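Dual specificity protein phosphatase 14 (Homo sapiens, PDB 2WGP) removes phosphate from tyrosine, serine and threonine residues of proteins, inactivating the MAP kinases ERK, JNK and p38 and damping T-cell receptor signalling through TAB1. Local coordinates at residues S32-R37 with H103-V108; T53-A58 with L107-A112. One frame throughout, in Å; residues are numbered along the deposited sequence.

Contact 1 (S32-R37 with H103-V108); sequences SLFLGR and HGATLV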
loop_
_atom_site.group_PDB
_atom_site.type_symbol
_atom_site.label_atom_id
_atom_site.label_comp_id
_atom_site.label_asym_id
_atom_site.label_seq_id
_atom_site.Cartn_x
_atom_site.Cartn_y
_atom_site.Cartn_z
ATOM N N SER A 32 10.002 39.493 -12.026
ATOM C CA SER A 32 9.339 39.668 -10.745
ATOM C C SER A 32 9.278 38.394 -9.896
ATOM O O SER A 32 8.495 38.330 -8.943
ATOM C CB SER A 32 7.922 40.156 -11.015
ATOM O OG SER A 32 7.163 39.095 -11.556
ATOM N N LEU A 33 10.093 37.393 -10.239
ATOM C CA LEU A 33 10.041 36.101 -9.539
ATOM C C LEU A 33 11.428 35.540 -9.356
ATOM O O LEU A 33 12.189 35.369 -10.331
ATOM C CB LEU A 33 9.145 35.072 -10.268
ATOM C CG LEU A 33 9.048 33.648 -9.689
ATOM C CD1 LEU A 33 8.369 33.654 -8.326
ATOM C CD2 LEU A 33 8.327 32.684 -10.632
ATOM N N PHE A 34 11.731 35.231 -8.093
ATOM C CA PHE A 34 12.966 34.581 -7.735
ATOM C C PHE A 34 12.651 33.314 -6.948
ATOM O O PHE A 34 11.632 33.232 -6.238
ATOM C CB PHE A 34 13.832 35.505 -6.890
ATOM C CG PHE A 34 14.211 36.781 -7.593
ATOM C CD1 PHE A 34 15.484 36.923 -8.167
ATOM C CD2 PHE A 34 13.310 37.841 -7.681
ATOM C CE1 PHE A 34 15.842 38.108 -8.817
ATOM C CE2 PHE A 34 13.663 39.013 -8.350
ATOM C CZ PHE A 34 14.928 39.135 -8.916
ATOM N N LEU A 35 13.551 32.342 -7.056
ATOM C CA LEU A 35 13.464 31.078 -6.337
ATOM C C LEU A 35 14.712 30.929 -5.463
ATOM O O LEU A 35 15.833 31.262 -5.892
ATOM C CB LEU A 35 13.413 29.945 -7.360
ATOM C CG LEU A 35 13.486 28.475 -6.991
ATOM C CD1 LEU A 35 13.313 27.619 -8.219
ATOM C CD2 LEU A 35 14.783 28.118 -6.265
ATOM N N GLY A 36 14.540 30.413 -4.249
ATOM C CA GLY A 36 15.675 30.259 -3.365
ATOM C C GLY A 36 15.584 29.217 -2.265
ATOM O O GLY A 36 14.529 28.631 -2.002
ATOM N N ARG A 37 16.746 29.012 -1.649
ATOM C CA ARG A 37 16.897 28.356 -0.358
ATOM C C ARG A 37 16.480 29.257 0.767
ATOM O O ARG A 37 16.595 30.486 0.672
ATOM C CB ARG A 37 18.380 28.045 -0.108
ATOM C CG ARG A 37 18.931 27.040 -1.008
ATOM C CD ARG A 37 20.213 26.404 -0.486
ATOM N NE ARG A 37 21.418 27.097 -0.947
ATOM C CZ ARG A 37 22.264 27.793 -0.184
ATOM N NH1 ARG A 37 22.080 27.936 1.110
ATOM N NH2 ARG A 37 23.330 28.356 -0.732
ATOM N N HIS A 103 3.950 46.007 -9.355
ATOM C CA HIS A 103 5.333 46.448 -9.604
ATOM C C HIS A 103 6.315 46.083 -8.487
ATOM O O HIS A 103 7.273 46.799 -8.219
ATOM C CB HIS A 103 5.357 47.945 -9.927
ATOM C CG HIS A 103 4.219 48.369 -10.804
ATOM N ND1 HIS A 103 4.069 47.904 -12.097
ATOM C CD2 HIS A 103 3.132 49.133 -10.550
ATOM C CE1 HIS A 103 2.954 48.390 -12.608
ATOM N NE2 HIS A 103 2.373 49.149 -11.696
ATOM N N GLY A 104 6.073 44.937 -7.861
ATOM C CA GLY A 104 6.989 44.385 -6.900
ATOM C C GLY A 104 7.603 43.112 -7.457
ATOM O O GLY A 104 7.576 42.838 -8.679
ATOM N N ALA A 105 8.160 42.326 -6.559
ATOM C CA ALA A 105 8.761 41.054 -6.940
ATOM C C ALA A 105 8.674 40.065 -5.783
ATOM O O ALA A 105 8.662 40.444 -4.616
ATOM C CB ALA A 105 10.212 41.260 -7.389
ATOM N N THR A 106 8.578 38.792 -6.140
ATOM C CA THR A 106 8.370 37.733 -5.175
ATOM C C THR A 106 9.554 36.769 -5.142
ATOM O O THR A 106 10.069 36.356 -6.182
ATOM C CB THR A 106 7.046 36.964 -5.489
ATOM O OG1 THR A 106 5.932 37.887 -5.478
ATOM C CG2 THR A 106 6.806 35.861 -4.474
ATOM N N LEU A 107 9.968 36.406 -3.927
ATOM C CA LEU A 107 10.824 35.269 -3.713
ATOM C C LEU A 107 9.998 34.103 -3.206
ATOM O O LEU A 107 9.318 34.201 -2.173
ATOM C CB LEU A 107 11.922 35.576 -2.722
ATOM C CG LEU A 107 12.747 34.372 -2.258
ATOM C CD1 LEU A 107 13.700 33.857 -3.378
ATOM C CD2 LEU A 107 13.518 34.785 -0.988
ATOM N N VAL A 108 10.030 33.006 -3.946
ATOM C CA VAL A 108 9.441 31.762 -3.474
ATOM C C VAL A 108 10.612 30.921 -3.004
ATOM O O VAL A 108 11.500 30.566 -3.818
ATOM C CB VAL A 108 8.616 30.999 -4.536
ATOM C CG1 VAL A 108 8.007 29.729 -3.895
ATOM C CG2 VAL A 108 7.508 31.919 -5.195
HETATM O O HOH W 1 5.873 38.835 -8.122
#
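At the start of 32-37, Ser-32 O takes two donors: Thr-106 N at 2.8 Å, well above the carbonyl plane, and a water that also bridges to Thr-106 OG1. Leu-33 has CG anti to the backbone N (chi1 177°), which carries CD1 obliquely across to Val-108 CG2, 3.7 Å away; Ile-96 of helix 89-101 and Cys-121 and Tyr-124 of helix 116-129 pack on Leu-33 as well. Phe-34 lies on the other face of the sheet. Its N donates to Thr-106 O (2.8 Å) almost along the C=O axis, and its O receives Val-108 N in the carbonyl plane, also at 2.8 Å. The ring, with CG beside the backbone N (chi1 -61°), turns its edge to Thr-106 O and brings CE2 to 4.2 Å from Ala-105 CB, while Phe-34 CB meets Leu-107 CD1. Leu-35 returns to the Leu-33 face, and its CA-H points at Val-108 O, 3.2 Å from CA. Gly-36 N closes the series on the same Val-108 O at 3.1 Å, a more bent bond (148°), and Leu-107 CD1 lies against this N at 3.7 Å. Phe-34 bonds to Thr-106 and Val-108, the residues flanking its partner Leu-107, as in a parallel pair; in this central sheet of the phosphatase domain the backbone polar groups named here are thus paired within a buried, largely apolar setting.

Contact 2 (T53-A58 with L107-A112); sequences TCIVNA and LVHCAA. With PO4 (phosphate ion), chain C.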
loop_
_atom_site.group_PDB
_atom_site.type_symbol
_atom_site.label_atom_id
_atom_site.label_comp_id
_atom_site.label_asym_id
_atom_site.label_seq_id
_atom_site.Cartn_x
_atom_site.Cartn_y
_atom_site.Cartn_z
ATOM N N THR A 53 9.675 42.334 -2.754
ATOM C CA THR A 53 8.695 42.946 -1.862
ATOM C C THR A 53 7.831 41.903 -1.129
ATOM O O THR A 53 7.204 42.215 -0.113
ATOM C CB THR A 53 7.767 43.885 -2.665
ATOM O OG1 THR A 53 7.142 43.144 -3.719
ATOM C CG2 THR A 53 8.569 45.058 -3.249
ATOM N N CYS A 54 7.797 40.679 -1.665
ATOM C CA CYS A 54 6.965 39.616 -1.142
ATOM C C CYS A 54 7.757 38.326 -1.051
ATOM O O CYS A 54 8.480 37.949 -2.001
ATOM C CB CYS A 54 5.765 39.410 -2.042
ATOM S SG CYS A 54 4.639 38.103 -1.525
ATOM N N ILE A 55 7.671 37.686 0.114
ATOM C CA ILE A 55 8.316 36.390 0.356
ATOM C C ILE A 55 7.255 35.306 0.596
ATOM O O ILE A 55 6.457 35.377 1.555
ATOM C CB ILE A 55 9.293 36.432 1.570
ATOM C CG1 ILE A 55 10.380 37.501 1.371
ATOM C CG2 ILE A 55 9.948 35.064 1.798
ATOM C CD1 ILE A 55 11.304 37.692 2.601
ATOM N N VAL A 56 7.273 34.305 -0.289
ATOM C CA VAL A 56 6.476 33.091 -0.160
ATOM C C VAL A 56 7.365 32.009 0.446
ATOM O O VAL A 56 8.282 31.471 -0.195
ATOM C CB VAL A 56 5.883 32.615 -1.513
ATOM C CG1 VAL A 56 5.086 31.356 -1.321
ATOM C CG2 VAL A 56 4.985 33.685 -2.135
ATOM N N ASN A 57 7.078 31.706 1.691
ATOM C CA ASN A 57 7.789 30.676 2.434
ATOM C C ASN A 57 7.056 29.335 2.274
ATOM O O ASN A 57 6.094 29.061 2.998
ATOM C CB ASN A 57 7.896 31.100 3.900
ATOM C CG ASN A 57 8.567 30.077 4.752
ATOM O OD1 ASN A 57 9.001 29.034 4.253
ATOM N ND2 ASN A 57 8.655 30.347 6.051
ATOM N N ALA A 58 7.503 28.530 1.299
ATOM C CA ALA A 58 6.903 27.212 1.006
ATOM C C ALA A 58 7.471 26.089 1.876
ATOM O O ALA A 58 7.890 25.034 1.367
ATOM C CB ALA A 58 7.039 26.872 -0.483
ATOM N N LEU A 107 9.968 36.406 -3.927
ATOM C CA LEU A 107 10.824 35.269 -3.713
ATOM C C LEU A 107 9.998 34.103 -3.206
ATOM O O LEU A 107 9.318 34.201 -2.173
ATOM C CB LEU A 107 11.922 35.576 -2.722
ATOM C CG LEU A 107 12.747 34.372 -2.258
ATOM C CD1 LEU A 107 13.700 33.857 -3.378
ATOM C CD2 LEU A 107 13.518 34.785 -0.988
ATOM N N VAL A 108 10.030 33.006 -3.946
ATOM C CA VAL A 108 9.441 31.762 -3.474
ATOM C C VAL A 108 10.612 30.921 -3.004
ATOM O O VAL A 108 11.500 30.566 -3.818
ATOM C CB VAL A 108 8.616 30.999 -4.536
ATOM C CG1 VAL A 108 8.007 29.729 -3.895
ATOM C CG2 VAL A 108 7.508 31.919 -5.195
ATOM N N HIS A 109 10.638 30.634 -1.698
ATOM C CA HIS A 109 11.723 29.844 -1.112
ATOM C C HIS A 109 11.193 28.599 -0.428
ATOM O O HIS A 109 10.021 28.535 -0.004
ATOM C CB HIS A 109 12.634 30.662 -0.163
ATOM C CG HIS A 109 12.125 30.813 1.246
ATOM N ND1 HIS A 109 12.251 29.820 2.205
ATOM C CD2 HIS A 109 11.541 31.866 1.868
ATOM C CE1 HIS A 109 11.733 30.254 3.343
ATOM N NE2 HIS A 109 11.297 31.489 3.167
ATOM N N CYS A 110 12.058 27.604 -0.327
ATOM C CA CYS A 110 11.795 26.438 0.513
ATOM C C CYS A 110 13.033 26.261 1.400
ATOM O O CYS A 110 13.569 27.262 1.887
ATOM C CB CYS A 110 11.446 25.232 -0.362
ATOM S SG CYS A 110 12.511 24.934 -1.780
ATOM N N ALA A 111 13.498 25.030 1.622
ATOM C CA ALA A 111 14.699 24.772 2.417
ATOM C C ALA A 111 15.904 24.684 1.480
ATOM O O ALA A 111 16.799 25.516 1.527
ATOM C CB ALA A 111 14.555 23.467 3.238
ATOM N N ALA A 112 15.836 23.733 0.557
ATOM C CA ALA A 112 16.925 23.416 -0.364
ATOM C C ALA A 112 16.877 24.149 -1.697
ATOM O O ALA A 112 17.833 24.109 -2.452
ATOM C CB ALA A 112 16.973 21.871 -0.595
HETATM P P PO4 C . 12.925 21.368 -0.695
HETATM O O1 PO4 C . 11.444 21.318 -0.943
HETATM O O2 PO4 C . 13.380 22.086 0.545
HETATM O O3 PO4 C . 13.601 22.093 -1.856
HETATM O O4 PO4 C . 13.506 19.953 -0.672
#
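His-109 lays one face of its imidazole beneath Asn-57 CA, whose CH-pi contact with the ring centroid measures 4.0 Å and is offset toward the rim. Asn-57, with CG anti to the backbone N, crosses the ring obliquely, the amide and ring planes 25° apart and OD1 3.1 Å from His-109 CE1. The amide is held from outside this pairing: ND2 donates to Ile-62 O and Asn-64 OD1, and OD1 pairs with Thr-59 OG1. At the ring's edge, in its plane, Ile-55 CG2 reaches His-109 CD2 at 3.6 Å. His-109 CG sits in the crowded position between backbone N and carbonyl carbon (chi1 83°), and ND1 thereby donates to Cys-110 O at 2.9 Å, nearly straight (175°), in the ring plane and on a carbonyl lone pair. An alanine here, in place of His-109, would remove this bond and the ring under Asn-57, and would probably leave the backbone at Cys-110 less firmly held. Strands 54-57 and 107-109 run parallel, with Leu-107 N, Val-56 N, His-109 N and Ala-58 N bonded in turn to Cys-54, Leu-107, Val-56 and His-109 O, each nearly along the C=O axis. The second strand runs directly into the phosphate-binding loop of the protein-tyrosine phosphatase signature, HCxxxxxR. Cys-110, which forms the phosphocysteine intermediate, places SG 3.0 Å from phosphate O3. Ala-111 N and Ala-112 N both donate to phosphate O2, the latter at 3.0 Å and nearly straight. Val-114 N, Ser-115 N and Arg-116 NE complete the grip on the ion, probably drawn from the crystallisation liquor.

How the contacts relate
Contacts 1 and 2 lie on the two flanks of strand 106-109, their centres about 7 Å apart, so this strand sits between 33-36 and 54-57 in the sheet. Leu-107 and Val-108 serve both: Val-108 spends both its N and its O on 33-36, Leu-107 both of its own on 54-57. At the N-terminal end the contacts meet where Ala-105 O lies 2.8 Å from Thr-53 N, a probable hydrogen bond. At the other end Gly-36 O packs 3.3 Å from His-109 CB, and Gly-36 bonds through its backbone to Cys-110. The Leu-35 side chain of contact 1 comes about 6 Å from that of Cys-110, and in contact 2 Ala-58 O lies 4.0 Å from Cys-110 CB, so both contacts border the catalytic cysteine.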